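Local coordinates for protein phosphotransferase system, mannose/fructose/N-acetylgalactosamine-specific component IIB (Thermoanaerobacter tengcongensis, PDB 3LFJ) that probably takes up a phosphoryl group and passes it to an incoming sugar, as the IIB component of a mannose-family phosphotransferase system, at residues K105-C110 and V148-E153. Sequence-based numbering, arbitrary orientation.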
# COMPACT_ATOMS: atom_id res chain seq x y z
N LYS A 105 3.12 -4.61 2.03
CA LYS A 105 4.27 -4.52 2.90
C LYS A 105 5.45 -3.77 2.24
O LYS A 105 6.26 -3.15 2.93
CB LYS A 105 4.71 -5.94 3.27
CG LYS A 105 5.68 -6.04 4.43
CD LYS A 105 5.98 -7.52 4.66
CE LYS A 105 6.91 -7.71 5.85
NZ LYS A 105 7.19 -9.19 6.01
N ASN A 106 5.55 -3.84 0.92
CA ASN A 106 6.71 -3.29 0.24
C ASN A 106 6.40 -2.85 -1.19
O ASN A 106 5.39 -3.25 -1.77
CB ASN A 106 7.86 -4.33 0.26
CG ASN A 106 7.42 -5.70 -0.16
OD1 ASN A 106 6.89 -5.89 -1.25
ND2 ASN A 106 7.63 -6.69 0.71
N ILE A 107 7.31 -2.03 -1.73
CA ILE A 107 7.17 -1.50 -3.07
C ILE A 107 7.16 -2.59 -4.13
O ILE A 107 6.35 -2.55 -5.06
CB ILE A 107 8.28 -0.45 -3.37
CG1 ILE A 107 8.05 0.79 -2.52
CG2 ILE A 107 8.28 -0.10 -4.86
CD1 ILE A 107 9.29 1.67 -2.37
N ASP A 108 8.03 -3.60 -3.98
CA ASP A 108 8.08 -4.64 -4.98
C ASP A 108 6.75 -5.37 -5.19
O ASP A 108 6.37 -5.71 -6.32
CB ASP A 108 9.15 -5.66 -4.66
CG ASP A 108 9.33 -6.65 -5.78
OD1 ASP A 108 9.05 -7.85 -5.59
OD2 ASP A 108 9.70 -6.20 -6.90
N THR A 109 6.03 -5.64 -4.10
CA THR A 109 4.78 -6.35 -4.25
C THR A 109 3.75 -5.46 -4.95
O THR A 109 2.98 -5.93 -5.78
CB THR A 109 4.27 -6.86 -2.90
OG1 THR A 109 5.27 -7.71 -2.30
CG2 THR A 109 2.98 -7.65 -3.06
N CYS A 110 3.78 -4.17 -4.64
CA CYS A 110 2.92 -3.22 -5.32
C CYS A 110 3.25 -3.20 -6.83
O CYS A 110 2.35 -3.27 -7.66
CB CYS A 110 3.05 -1.84 -4.69
SG CYS A 110 2.00 -0.61 -5.49
N VAL A 148 13.32 4.62 -5.20
CA VAL A 148 12.78 5.85 -5.74
C VAL A 148 12.64 5.73 -7.26
O VAL A 148 11.64 6.18 -7.82
CB VAL A 148 13.62 7.07 -5.36
CG1 VAL A 148 13.03 8.31 -5.99
CG2 VAL A 148 13.64 7.22 -3.83
N LYS A 149 13.62 5.10 -7.91
CA LYS A 149 13.55 4.84 -9.35
C LYS A 149 12.32 3.99 -9.68
O LYS A 149 11.61 4.25 -10.66
CB LYS A 149 14.83 4.16 -9.85
CG LYS A 149 16.04 5.09 -9.93
N THR A 150 12.02 3.01 -8.87
CA THR A 150 10.84 2.18 -9.06
C THR A 150 9.55 2.99 -8.89
O THR A 150 8.58 2.78 -9.65
CB THR A 150 10.85 1.00 -8.07
OG1 THR A 150 12.01 0.19 -8.30
CG2 THR A 150 9.70 0.04 -8.37
N LEU A 151 9.50 3.84 -7.93
CA LEU A 151 8.31 4.64 -7.73
C LEU A 151 8.08 5.58 -8.92
O LEU A 151 6.95 5.72 -9.39
CB LEU A 151 8.37 5.42 -6.41
CG LEU A 151 8.27 4.54 -5.16
CD1 LEU A 151 8.46 5.39 -3.91
CD2 LEU A 151 6.94 3.82 -5.11
N LEU A 152 9.16 6.16 -9.41
CA LEU A 152 9.10 7.02 -10.59
C LEU A 152 8.59 6.25 -11.81
O LEU A 152 7.81 6.78 -12.60
CB LEU A 152 10.46 7.63 -10.87
CG LEU A 152 10.85 8.74 -9.89
CD1 LEU A 152 12.28 9.19 -10.08
CD2 LEU A 152 9.89 9.92 -10.03
N GLU A 153 9.04 5.01 -11.94
CA GLU A 153 8.61 4.17 -13.05
C GLU A 153 7.11 3.85 -12.96
O GLU A 153 6.41 3.83 -13.98
CB GLU A 153 9.46 2.90 -13.11
CG GLU A 153 9.03 1.89 -14.15
CD GLU A 153 9.91 0.66 -14.15
OE1 GLU A 153 10.28 0.18 -13.05
OE2 GLU A 153 10.23 0.16 -15.25
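Ile-107 in the first turn of helix 107-115 faces Leu-151 of helix 145-158, and their CA atoms, 7.8 Å apart, are the nearest such pair between 105-110 and 148-153. Ile-107 carries the whole contact from its side, with its CB directed at the other helix. Its CG2 is anti to the backbone N (chi1 of -68° for CG1) and meets the methyl CG2 of Thr-150 at 3.8 Å. These two side chains run past each other in opposite directions. The other branch of Ile-107 ends in CD1, which lies 4.1 Å from Leu-151 CD1. Here the side chains cross at about a right angle, and Leu-151 CD2 reaches back to Ile-107 CG1, also at 4.1 Å. All the atoms that meet across the contact are carbons. Thr-150 presents carbon to the isoleucine, while its OG1 is hydrogen-bonded to the carbonyl of Asp-146 one turn earlier in its own helix.

Both helices pack on the central, mainly parallel beta sheet of this alpha/beta fold. Strand 122-127 lies beneath them: Leu-151 rests on Leu-123 and Ile-125, and Cys-110 also touches Leu-123. Leu-151 also touches Leu-175 of helix 175-182. With an alanine at Ile-107, the Thr-150 methyl and the Leu-151 branches would probably lose their partner and a gap would open between the helices.

The start of helix 107-115 is capped by Asn-106, its N-cap. Asn-106 OD1 accepts from both donors of Thr-109. Thr-109 N reaches Asn-106 OD1 at 3.0 Å, with the donor almost in line with the C=O bond (164°). Thr-109 OG1 donates to the same oxygen, Asn-106 OD1, at 2.7 Å, from a more bent direction (136°).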